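Side-chain contacts in type I modular polyketide synthase (Streptomyces albus subsp. albus, PDB 6IYT), which probably loads an ethylmalonyl-type extender unit from coenzyme A onto the salinomycin polyketide synthase through its acyltransferase domain: residues D244-K249 with S315-H320; A267-D272 with L296-A301; S277-N282 with S286-G291; Q323-H328 with N369-V374. All blocks are in the same frame, centred on the assembly; numbering follows the deposited sequence.

Contact 1: D244-K249 with S315-H320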
loop_
_atom_site.group_PDB
_atom_site.type_symbol
_atom_site.label_atom_id
_atom_site.label_comp_id
_atom_site.label_asym_id
_atom_site.label_seq_id
_atom_site.Cartn_x
_atom_site.Cartn_y
_atom_site.Cartn_z
ATOM N N ASP A 244 19.767 11.083 -13.618
ATOM C CA ASP A 244 20.700 11.891 -14.383
ATOM C C ASP A 244 21.044 13.279 -13.824
ATOM O O ASP A 244 22.156 13.754 -13.998
ATOM C CB ASP A 244 20.276 11.991 -15.848
ATOM C CG ASP A 244 20.313 10.639 -16.555
ATOM O OD1 ASP A 244 21.052 9.793 -16.097
ATOM O OD2 ASP A 244 19.644 10.444 -17.553
ATOM N N GLU A 245 20.048 13.979 -13.276
ATOM C CA GLU A 245 20.257 15.363 -12.817
ATOM C C GLU A 245 20.110 15.776 -11.342
ATOM O O GLU A 245 20.581 16.848 -10.964
ATOM C CB GLU A 245 19.361 16.291 -13.648
ATOM C CG GLU A 245 19.440 16.061 -15.147
ATOM C CD GLU A 245 20.707 16.626 -15.757
ATOM O OE1 GLU A 245 21.317 17.519 -15.133
ATOM O OE2 GLU A 245 21.089 16.181 -16.858
ATOM N N LEU A 246 19.471 14.959 -10.514
ATOM C CA LEU A 246 19.255 15.323 -9.137
ATOM C C LEU A 246 19.964 14.453 -8.073
ATOM O O LEU A 246 20.025 14.830 -6.937
ATOM C CB LEU A 246 17.748 15.326 -8.835
ATOM C CG LEU A 246 16.878 16.301 -9.604
ATOM C CD1 LEU A 246 15.423 16.246 -9.194
ATOM C CD2 LEU A 246 17.421 17.710 -9.389
ATOM N N VAL A 247 20.450 13.288 -8.463
ATOM C CA VAL A 247 21.046 12.397 -7.460
ATOM C C VAL A 247 22.323 13.044 -6.893
ATOM O O VAL A 247 23.085 13.669 -7.642
ATOM C CB VAL A 247 21.355 11.006 -8.035
ATOM C CG1 VAL A 247 22.249 10.221 -7.095
ATOM C CG2 VAL A 247 20.076 10.258 -8.279
ATOM N N GLY A 248 22.403 13.109 -5.572
ATOM C CA GLY A 248 23.518 13.780 -4.899
ATOM C C GLY A 248 23.224 15.227 -4.517
ATOM O O GLY A 248 23.884 15.795 -3.660
ATOM N N LYS A 249 22.276 15.841 -5.191
ATOM C CA LYS A 249 22.001 17.270 -4.986
ATOM C C LYS A 249 20.956 17.513 -3.913
ATOM O O LYS A 249 20.708 18.665 -3.523
ATOM C CB LYS A 249 21.578 17.896 -6.294
ATOM C CG LYS A 249 22.649 17.750 -7.367
ATOM C CD LYS A 249 22.283 18.447 -8.643
ATOM C CE LYS A 249 23.480 18.498 -9.580
ATOM N NZ LYS A 249 23.149 18.007 -10.947
ATOM N N SER A 315 17.012 6.530 -1.128
ATOM C CA SER A 315 17.151 6.692 -2.547
ATOM C C SER A 315 16.391 7.873 -3.120
ATOM O O SER A 315 16.264 7.993 -4.331
ATOM C CB SER A 315 16.758 5.429 -3.286
ATOM O OG SER A 315 17.586 4.326 -2.884
ATOM N N THR A 316 15.942 8.777 -2.272
ATOM C CA THR A 316 15.181 9.914 -2.746
ATOM C C THR A 316 16.105 11.014 -3.240
ATOM O O THR A 316 17.305 11.065 -2.879
ATOM C CB THR A 316 14.292 10.487 -1.665
ATOM O OG1 THR A 316 15.082 10.777 -0.495
ATOM C CG2 THR A 316 13.161 9.481 -1.322
ATOM N N VAL A 317 15.590 11.788 -4.175
ATOM C CA VAL A 317 16.173 13.085 -4.559
ATOM C C VAL A 317 15.262 14.183 -4.045
ATOM O O VAL A 317 14.186 13.903 -3.562
ATOM C CB VAL A 317 16.306 13.217 -6.087
ATOM C CG1 VAL A 317 17.315 12.212 -6.645
ATOM C CG2 VAL A 317 14.937 13.165 -6.794
ATOM N N ALA A 318 15.647 15.439 -4.238
ATOM C CA ALA A 318 14.842 16.554 -3.735
ATOM C C ALA A 318 13.808 16.955 -4.768
ATOM O O ALA A 318 13.851 18.051 -5.311
ATOM C CB ALA A 318 15.736 17.756 -3.373
ATOM N N SER A 319 12.868 16.063 -5.045
ATOM C CA SER A 319 11.652 16.439 -5.738
ATOM C C SER A 319 10.809 17.303 -4.803
ATOM O O SER A 319 11.172 17.521 -3.642
ATOM C CB SER A 319 10.876 15.182 -6.176
ATOM O OG SER A 319 10.919 14.206 -5.159
ATOM N N HIS A 320 9.753 17.881 -5.332
ATOM C CA HIS A 320 8.778 18.597 -4.527
ATOM C C HIS A 320 9.381 19.866 -3.914
ATOM O O HIS A 320 8.982 20.292 -2.841
ATOM C CB HIS A 320 8.207 17.684 -3.420
ATOM C CG HIS A 320 7.567 16.445 -3.946
ATOM N ND1 HIS A 320 6.469 16.485 -4.774
ATOM C CD2 HIS A 320 7.989 15.156 -3.952
ATOM C CE1 HIS A 320 6.176 15.261 -5.179
ATOM N NE2 HIS A 320 7.117 14.451 -4.752
HETATM O O HOH W 1 18.038 16.407 -5.627
HETATM O O HOH W 2 20.398 12.170 -3.673
#
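Val317 lies against Leu246 and Val247. It opens the Val-Ala-Ser-His sequence of residues 317-320, the four-residue motif whose make-up goes with extender-unit choice in polyketide synthase acyltransferases. Leu246 CB and Val317 CB meet at 3.8 Å with the side chains at about a right angle, and farther out Leu246 CD1 touches Val317 CG2 at 3.9 Å. The other branch, Val317 CG1, points anti to its own carbonyl carbon (chi1 -66°); this turns it to the opposing chain, where it lies 3.8 Å from both Leu246 C and Val247 CG2. Leu246 and Val317 are both buried, whereas Val247 is exposed at the border. Ile181 of helix 181-200 touches Val247 and Val317 alike.

Two waters join the backbones beside this apolar patch. The first donates to Leu246 O and accepts from Ala318 N, each at 2.9 Å; the second accepts from Gly248 N and gives a weak bond to Thr316 O. Ala318 is the centre of an inverse gamma turn, closed by a weak bond from Ser319 N to Val317 O, and the chain then runs on to His320. His320 NE2 is hydrogen-bonded to Ser213 OG in the Gly-His-Ser-Gln-Gly sequence, consistent with the Ser-His dyad of this family. On the other segment, helix 228-245 has just ended, and Glu245 OE2 forms a salt bridge with Arg330. The turn that follows is held from Lys249 N to Leu246 O, and Lys249 NZ reaches back to Glu245 O at 2.8 Å, arriving 37° above the carbonyl plane.

Contact 2: A267-D272 with L296-A301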
loop_
_atom_site.group_PDB
_atom_site.type_symbol
_atom_site.label_atom_id
_atom_site.label_comp_id
_atom_site.label_asym_id
_atom_site.label_seq_id
_atom_site.Cartn_x
_atom_site.Cartn_y
_atom_site.Cartn_z
ATOM N N ALA A 267 13.965 27.667 8.648
ATOM C CA ALA A 267 14.185 29.058 8.207
ATOM C C ALA A 267 15.670 29.427 8.192
ATOM O O ALA A 267 16.145 30.083 7.277
ATOM C CB ALA A 267 13.416 29.999 9.111
ATOM N N ARG A 268 16.429 28.925 9.163
ATOM C CA ARG A 268 17.804 29.323 9.271
ATOM C C ARG A 268 18.655 28.849 8.125
ATOM O O ARG A 268 19.744 29.351 7.928
ATOM C CB ARG A 268 18.404 28.886 10.593
ATOM C CG ARG A 268 18.606 27.379 10.756
ATOM C CD ARG A 268 19.303 27.103 12.077
ATOM N NE ARG A 268 19.426 25.673 12.339
ATOM C CZ ARG A 268 20.455 24.939 11.968
ATOM N NH1 ARG A 268 21.433 25.483 11.258
ATOM N NH2 ARG A 268 20.477 23.645 12.261
ATOM N N PHE A 269 18.122 27.907 7.312
ATOM C CA PHE A 269 18.866 27.381 6.177
ATOM C C PHE A 269 18.603 28.178 4.911
ATOM O O PHE A 269 19.298 28.007 3.939
ATOM C CB PHE A 269 18.502 25.875 5.914
ATOM C CG PHE A 269 18.946 24.938 7.001
ATOM C CD1 PHE A 269 20.182 24.327 6.944
ATOM C CD2 PHE A 269 18.077 24.568 8.017
ATOM C CE1 PHE A 269 20.545 23.374 7.879
ATOM C CE2 PHE A 269 18.468 23.678 9.010
ATOM C CZ PHE A 269 19.722 23.099 8.950
ATOM N N ASN A 270 17.564 29.013 4.921
ATOM C CA ASN A 270 16.961 29.509 3.695
ATOM C C ASN A 270 17.094 31.026 3.550
ATOM O O ASN A 270 16.212 31.678 2.993
ATOM C CB ASN A 270 15.482 29.124 3.656
ATOM C CG ASN A 270 15.286 27.619 3.551
ATOM O OD1 ASN A 270 16.131 26.936 3.003
ATOM N ND2 ASN A 270 14.100 27.117 3.980
ATOM N N GLY A 271 18.111 31.581 4.189
ATOM C CA GLY A 271 18.307 33.044 4.204
ATOM C C GLY A 271 18.598 33.616 2.833
ATOM O O GLY A 271 18.184 34.750 2.523
ATOM N N ASP A 272 19.299 32.836 2.000
ATOM C CA ASP A 272 19.825 33.319 0.732
ATOM C C ASP A 272 19.071 32.725 -0.473
ATOM O O ASP A 272 18.957 33.354 -1.520
ATOM C CB ASP A 272 21.308 32.961 0.631
ATOM C CG ASP A 272 22.000 33.686 -0.494
ATOM O OD1 ASP A 272 21.492 34.755 -0.919
ATOM O OD2 ASP A 272 23.055 33.194 -0.958
ATOM N N LEU A 296 19.873 18.758 4.949
ATOM C CA LEU A 296 18.842 17.820 5.350
ATOM C C LEU A 296 19.321 16.916 6.467
ATOM O O LEU A 296 18.600 16.675 7.454
ATOM C CB LEU A 296 18.413 16.985 4.150
ATOM C CG LEU A 296 17.106 16.238 4.334
ATOM C CD1 LEU A 296 15.925 17.198 4.449
ATOM C CD2 LEU A 296 16.907 15.280 3.165
ATOM N N GLU A 297 20.523 16.407 6.325
ATOM C CA GLU A 297 21.140 15.579 7.380
ATOM C C GLU A 297 21.369 16.347 8.676
ATOM O O GLU A 297 21.196 15.796 9.765
ATOM C CB GLU A 297 22.442 14.968 6.867
ATOM C CG GLU A 297 22.191 13.948 5.756
ATOM C CD GLU A 297 23.470 13.363 5.161
ATOM O OE1 GLU A 297 24.548 13.976 5.329
ATOM O OE2 GLU A 297 23.376 12.323 4.454
ATOM N N GLU A 298 21.747 17.612 8.560
ATOM C CA GLU A 298 21.910 18.478 9.728
ATOM C C GLU A 298 20.571 18.661 10.477
ATOM O O GLU A 298 20.509 18.477 11.693
ATOM C CB GLU A 298 22.521 19.856 9.323
ATOM C CG GLU A 298 22.854 20.737 10.526
ATOM C CD GLU A 298 23.315 22.150 10.176
ATOM O OE1 GLU A 298 23.300 22.999 11.108
ATOM O OE2 GLU A 298 23.747 22.400 9.016
ATOM N N LEU A 299 19.496 18.911 9.736
ATOM C CA LEU A 299 18.169 19.030 10.311
ATOM C C LEU A 299 17.724 17.706 10.992
ATOM O O LEU A 299 17.159 17.719 12.074
ATOM C CB LEU A 299 17.156 19.436 9.229
ATOM C CG LEU A 299 15.710 19.497 9.694
ATOM C CD1 LEU A 299 15.493 20.684 10.627
ATOM C CD2 LEU A 299 14.733 19.534 8.527
ATOM N N VAL A 300 17.956 16.579 10.327
ATOM C CA VAL A 300 17.545 15.281 10.872
ATOM C C VAL A 300 18.278 14.989 12.189
ATOM O O VAL A 300 17.654 14.596 13.167
ATOM C CB VAL A 300 17.795 14.160 9.864
ATOM C CG1 VAL A 300 17.695 12.787 10.536
ATOM C CG2 VAL A 300 16.792 14.282 8.713
ATOM N N ALA A 301 19.557 15.292 12.230
ATOM C CA ALA A 301 20.361 15.056 13.435
ATOM C C ALA A 301 19.942 15.983 14.580
ATOM O O ALA A 301 19.799 15.543 15.720
ATOM C CB ALA A 301 21.817 15.237 13.123
#
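Glu298 OE1 is gripped by both terminal nitrogens of Arg268: NH1 and NH2 each donate to it from 3.1 Å, with N-H...O angles of 148°. The oxygen lies in the guanidinium plane, at its end-on edge, but the carboxylate is turned 52° from that plane, and both donors come to OE1 from above the same carboxylate face. This is therefore a salt bridge forked on one atom rather than a paired, two-oxygen one. The stronger partner of Arg268 is Glu302, one turn farther along the helix, which forms a salt bridge with NH2, so the guanidinium spans two acidic side chains.

The other oxygen, Glu298 OE2, sits near the plane of the Phe269 ring at its edge, 3.5 Å from CE1. Phe269 CZ in turn lies over the rim of one face of the Arg268 guanidinium, so ring and arginine both meet the end of Glu298, each at a different oxygen. Glu298 reaches them with CG anti to the backbone N (chi1 -174°) and the chain extended beyond. Deeper in, Phe269 CE2 approaches Leu299 CB at 4.4 Å, a loose apolar contact, and the ring also touches Leu276. Asn270 pins the loop by bonding Val275 N and Leu276 O.

The contact thus ties the loop after helix 259-266 to helix 293-305, the two helices of the βαββαβ, ferredoxin-like small subdomain of acyltransferases.

Contact 3: S277-N282 with S286-G291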
loop_
_atom_site.group_PDB
_atom_site.type_symbol
_atom_site.label_atom_id
_atom_site.label_comp_id
_atom_site.label_asym_id
_atom_site.label_seq_id
_atom_site.Cartn_x
_atom_site.Cartn_y
_atom_site.Cartn_z
ATOM N N SER A 277 12.741 22.768 2.149
ATOM C CA SER A 277 11.350 23.168 2.047
ATOM C C SER A 277 10.434 22.027 2.318
ATOM O O SER A 277 10.807 20.882 2.198
ATOM C CB SER A 277 11.040 23.773 0.667
ATOM O OG SER A 277 11.311 22.878 -0.340
ATOM N N ILE A 278 9.256 22.324 2.802
ATOM C CA ILE A 278 8.332 21.256 3.100
ATOM C C ILE A 278 7.830 20.647 1.796
ATOM O O ILE A 278 7.320 21.377 0.876
ATOM C CB ILE A 278 7.172 21.753 3.975
ATOM C CG1 ILE A 278 7.700 22.066 5.382
ATOM C CG2 ILE A 278 6.061 20.735 4.018
ATOM C CD1 ILE A 278 6.621 22.324 6.394
ATOM N N ALA A 279 8.011 19.319 1.692
ATOM C CA ALA A 279 7.758 18.563 0.458
ATOM C C ALA A 279 6.445 17.803 0.509
ATOM O O ALA A 279 5.965 17.328 -0.517
ATOM C CB ALA A 279 8.891 17.579 0.212
ATOM N N GLY A 280 5.847 17.703 1.686
ATOM C CA GLY A 280 4.627 16.927 1.845
ATOM C C GLY A 280 3.986 17.157 3.190
ATOM O O GLY A 280 4.658 17.241 4.189
ATOM N N ASN A 281 2.674 17.109 3.208
ATOM C CA ASN A 281 1.915 17.036 4.455
ATOM C C ASN A 281 1.144 15.749 4.516
ATOM O O ASN A 281 0.228 15.548 3.727
ATOM C CB ASN A 281 0.939 18.209 4.546
ATOM C CG ASN A 281 1.641 19.541 4.596
ATOM O OD1 ASN A 281 1.979 20.035 5.670
ATOM N ND2 ASN A 281 1.924 20.093 3.444
ATOM N N ASN A 282 1.532 14.859 5.433
ATOM C CA ASN A 282 0.988 13.514 5.480
ATOM C C ASN A 282 0.010 13.301 6.607
ATOM O O ASN A 282 -0.815 12.357 6.572
ATOM C CB ASN A 282 2.098 12.505 5.603
ATOM C CG ASN A 282 2.841 12.312 4.313
ATOM O OD1 ASN A 282 2.472 12.893 3.282
ATOM N ND2 ASN A 282 3.998 11.666 4.402
ATOM N N SER A 286 2.973 14.878 10.826
ATOM C CA SER A 286 3.806 14.110 9.948
ATOM C C SER A 286 4.004 14.865 8.626
ATOM O O SER A 286 3.056 15.027 7.861
ATOM C CB SER A 286 3.131 12.762 9.681
ATOM O OG SER A 286 3.810 12.102 8.655
ATOM N N VAL A 287 5.234 15.285 8.355
ATOM C CA VAL A 287 5.563 16.003 7.091
ATOM C C VAL A 287 6.848 15.461 6.505
ATOM O O VAL A 287 7.486 14.587 7.107
ATOM C CB VAL A 287 5.714 17.543 7.282
ATOM C CG1 VAL A 287 4.473 18.139 7.947
ATOM C CG2 VAL A 287 6.977 17.872 8.072
ATOM N N THR A 288 7.108 15.791 5.248
ATOM C CA THR A 288 8.369 15.500 4.626
ATOM C C THR A 288 9.052 16.818 4.224
ATOM O O THR A 288 8.425 17.730 3.958
ATOM C CB THR A 288 8.213 14.647 3.359
ATOM O OG1 THR A 288 7.349 15.316 2.479
ATOM C CG2 THR A 288 7.599 13.299 3.688
ATOM N N VAL A 289 10.353 16.775 4.184
ATOM C CA VAL A 289 11.185 17.940 3.895
ATOM C C VAL A 289 12.196 17.592 2.798
ATOM O O VAL A 289 12.831 16.543 2.864
ATOM C CB VAL A 289 11.963 18.371 5.134
ATOM C CG1 VAL A 289 12.905 19.532 4.793
ATOM C CG2 VAL A 289 11.005 18.757 6.257
ATOM N N ALA A 290 12.228 18.397 1.732
ATOM C CA ALA A 290 13.141 18.182 0.616
ATOM C C ALA A 290 14.250 19.215 0.636
ATOM O O ALA A 290 14.016 20.368 0.950
ATOM C CB ALA A 290 12.384 18.277 -0.707
ATOM N N GLY A 291 15.426 18.832 0.167
ATOM C CA GLY A 291 16.436 19.802 -0.153
ATOM C C GLY A 291 17.831 19.225 -0.150
ATOM O O GLY A 291 18.022 18.001 -0.121
HETATM O O HOH W 3 14.150 22.799 -0.833
HETATM O O HOH W 4 6.925 14.366 -0.144
#
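Thr288 and the Ala279-Gly280 pair form the tight centre of this antiparallel hairpin, a classic beta bulge at which the register slips by one residue. Thr288 O takes a hydrogen bond of 2.8 Å from Ala279 N and a weak one of 3.4 Å from Gly280 N, while Thr288 N returns a bond to Gly280 O. Thr288 OG1, set between its own backbone N and carbonyl carbon (chi1 56°), lies directly over Gly280, 3.2 Å from Gly280 CA; the absence of a side chain there lets the hydroxyl come so close. Its approach to Gly280 N is too bent for a hydrogen bond, and a water 2.8 Å from Thr288 OG1 serves it instead, also bonding weakly to Ala279 O. Next to it, Ala279 CB packs on Ala290 CB at 3.7 Å.

In each end pair one residue, Ser277 or Ser286, is partly exposed, while Ala290 and Asn282 stay buried. Ser277 and Ala290 form a regular hydrogen-bonded pair, and a water bridges Ser277 OG and Ala290 O, donating to both. At the other end, Asn282 N donates to Ser286 O at 2.9 Å. Asn282 CB lies near Ser286 OG.

Val287 and Val289, with Ile278 and Asn281, point to the face covered by helix 259-266, where Asn281 OD1 lies beside Val287 CG1. On the reverse face Thr288 and Ala290 touch Val252; Ala279, in the bulge, touches His320. The pair forms the middle of a mixed sheet: strand 251-255 pairs with strand 286-291 on the edge away from strand 276-283, which the short strand 374-375 flanks.

Contact 4: Q323-H328 with N369-V374; sequences QVDPLH and NCRRPV
Within the acyltransferase domain, close to the histidine paired with Ser213, the C-terminal end of helix 363-371 meets the 3-10 turn that leads into helix 328-334, and a salt bridge between Asp325 and Arg371 joins the two elements. Arg371 offers the NE side of its guanidinium: NE lies 3.0 Å from Asp325 OD1 and 3.2 Å from OD2, and NH1 is 3.5 Å from OD2. All three bonds are weak, with N-H...O angles of 141° or less. OD1 lies in the guanidinium plane at its edge, but the carboxylate is turned 62° away from that plane, which keeps the two groups from pairing flat. Arg371 leaves its backbone with CG anti to N and then bends at chi2 (66°), bringing NE round to Asp325 on the partly exposed border.

Beneath the ion pair, buried Val324 directs CG1 to Cys370 O at 3.8 Å. That carbonyl accepts a backbone bond from His320, and Arg372 O receives His320 ND1, so the helix end also steadies the histidine that faces Ser213.

Arg372, the first residue to leave helical geometry, turns back along its neighbour. Its own charge is answered by Glu368, and Asp325 nearby probably adds to the balance. Arg372 NH1 rests over the centre of one face of the Arg371 guanidinium, 3.6 Å above its plane.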
loop_
_atom_site.group_PDB
_atom_site.type_symbol
_atom_site.label_atom_id
_atom_site.label_comp_id
_atom_site.label_asym_id
_atom_site.label_seq_id
_atom_site.Cartn_x
_atom_site.Cartn_y
_atom_site.Cartn_z
ATOM N N GLN A 323 14.285 22.617 -6.760
ATOM C CA GLN A 323 15.299 21.841 -7.523
ATOM C C GLN A 323 14.744 21.257 -8.797
ATOM O O GLN A 323 15.496 21.006 -9.734
ATOM C CB GLN A 323 15.909 20.715 -6.688
ATOM C CG GLN A 323 16.848 21.217 -5.591
ATOM C CD GLN A 323 17.782 20.134 -5.051
ATOM O OE1 GLN A 323 18.168 19.175 -5.769
ATOM N NE2 GLN A 323 18.179 20.288 -3.792
ATOM N N VAL A 324 13.437 21.040 -8.848
ATOM C CA VAL A 324 12.865 20.477 -10.048
ATOM C C VAL A 324 12.529 21.544 -11.092
ATOM O O VAL A 324 12.342 21.218 -12.245
ATOM C CB VAL A 324 11.649 19.571 -9.791
ATOM C CG1 VAL A 324 11.963 18.527 -8.729
ATOM C CG2 VAL A 324 10.463 20.361 -9.397
ATOM N N ASP A 325 12.575 22.830 -10.726
ATOM C CA ASP A 325 12.269 23.864 -11.722
ATOM C C ASP A 325 13.155 23.836 -12.980
ATOM O O ASP A 325 12.650 24.011 -14.090
ATOM C CB ASP A 325 12.241 25.255 -11.113
ATOM C CG ASP A 325 10.951 25.522 -10.348
ATOM O OD1 ASP A 325 9.863 25.073 -10.808
ATOM O OD2 ASP A 325 11.022 26.141 -9.279
ATOM N N PRO A 326 14.472 23.625 -12.816
ATOM C CA PRO A 326 15.310 23.650 -14.000
ATOM C C PRO A 326 14.998 22.531 -14.947
ATOM O O PRO A 326 15.542 22.501 -16.058
ATOM C CB PRO A 326 16.725 23.498 -13.445
ATOM C CG PRO A 326 16.657 24.034 -12.066
ATOM C CD PRO A 326 15.262 23.778 -11.572
ATOM N N LEU A 327 14.288 21.520 -14.466
ATOM C CA LEU A 327 13.963 20.360 -15.289
ATOM C C LEU A 327 12.631 20.467 -16.008
ATOM O O LEU A 327 12.280 19.593 -16.758
ATOM C CB LEU A 327 13.961 19.086 -14.454
ATOM C CG LEU A 327 15.274 18.783 -13.757
ATOM C CD1 LEU A 327 15.185 17.436 -13.058
ATOM C CD2 LEU A 327 16.424 18.828 -14.744
ATOM N N HIS A 328 11.915 21.556 -15.790
ATOM C CA HIS A 328 10.559 21.724 -16.293
ATOM C C HIS A 328 10.458 21.428 -17.794
ATOM O O HIS A 328 9.614 20.638 -18.230
ATOM C CB HIS A 328 10.125 23.143 -16.021
ATOM C CG HIS A 328 8.674 23.390 -16.247
ATOM N ND1 HIS A 328 8.074 24.591 -15.932
ATOM C CD2 HIS A 328 7.708 22.613 -16.786
ATOM C CE1 HIS A 328 6.785 24.519 -16.213
ATOM N NE2 HIS A 328 6.548 23.342 -16.771
ATOM N N ASN A 369 3.069 17.267 -10.446
ATOM C CA ASN A 369 3.155 16.159 -9.482
ATOM C C ASN A 369 4.544 16.044 -8.837
ATOM O O ASN A 369 4.641 15.792 -7.635
ATOM C CB ASN A 369 2.756 14.866 -10.154
ATOM C CG ASN A 369 3.144 13.645 -9.363
ATOM O OD1 ASN A 369 4.274 13.110 -9.522
ATOM N ND2 ASN A 369 2.211 13.120 -8.616
ATOM N N CYS A 370 5.615 16.308 -9.592
ATOM C CA CYS A 370 6.943 16.217 -9.004
ATOM C C CYS A 370 7.504 17.536 -8.502
ATOM O O CYS A 370 8.431 17.545 -7.720
ATOM C CB CYS A 370 7.913 15.533 -9.928
ATOM S SG CYS A 370 8.360 16.433 -11.405
ATOM N N ARG A 371 6.822 18.631 -8.801
ATOM C CA ARG A 371 7.255 19.968 -8.337
ATOM C C ARG A 371 6.572 20.413 -7.077
ATOM O O ARG A 371 7.210 20.999 -6.187
ATOM C CB ARG A 371 7.041 21.007 -9.451
ATOM C CG ARG A 371 7.287 22.443 -9.014
ATOM C CD ARG A 371 8.740 22.702 -8.656
ATOM N NE ARG A 371 8.952 24.058 -8.108
ATOM C CZ ARG A 371 8.816 24.402 -6.820
ATOM N NH1 ARG A 371 9.123 25.644 -6.438
ATOM N NH2 ARG A 371 8.358 23.549 -5.911
ATOM N N ARG A 372 5.276 20.214 -6.996
ATOM C CA ARG A 372 4.506 20.729 -5.864
ATOM C C ARG A 372 4.653 19.831 -4.656
ATOM O O ARG A 372 4.668 18.610 -4.789
ATOM C CB ARG A 372 3.055 20.852 -6.228
ATOM C CG ARG A 372 2.814 21.706 -7.463
ATOM C CD ARG A 372 2.556 23.173 -7.102
ATOM N NE ARG A 372 3.780 23.957 -6.987
ATOM C CZ ARG A 372 4.389 24.563 -8.013
ATOM N NH1 ARG A 372 5.462 25.322 -7.802
ATOM N NH2 ARG A 372 3.946 24.396 -9.243
ATOM N N PRO A 373 4.626 20.423 -3.465
ATOM C CA PRO A 373 4.423 19.634 -2.229
ATOM C C PRO A 373 3.200 18.751 -2.303
ATOM O O PRO A 373 2.185 19.118 -2.917
ATOM C CB PRO A 373 4.247 20.715 -1.135
ATOM C CG PRO A 373 3.912 21.968 -1.881
ATOM C CD PRO A 373 4.636 21.871 -3.195
ATOM N N VAL A 374 3.301 17.586 -1.710
ATOM C CA VAL A 374 2.212 16.614 -1.707
ATOM C C VAL A 374 1.206 16.994 -0.619
ATOM O O VAL A 374 1.481 16.855 0.581
ATOM C CB VAL A 374 2.756 15.189 -1.464
ATOM C CG1 VAL A 374 1.664 14.144 -1.710
ATOM C CG2 VAL A 374 3.950 14.908 -2.363
#

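Overall arrangement
From the N terminus, the chain leaves helix 228-245 at 244-249 and enters the ferredoxin-like subdomain; contact 1 closes this long excursion, at the base of the subdomain, when 315-320 returns. Contact 2 closes a smaller loop within it, and contact 3, the hairpin, lies within that of contact 2. Contact 4 opens at 323-328, after contact 1 has closed, and closes its own loop at 369-374, in series and without crossing. Strand 286-291 leads straight into helix 293-305, joining contacts 3 and 2, where Leu296 CD1 lies 3.5 Å from Val289 O. Contact 4, centred about 11 Å from contact 1, brings helix 363-371 to it, and Val374 adds an edge strand to the hairpin.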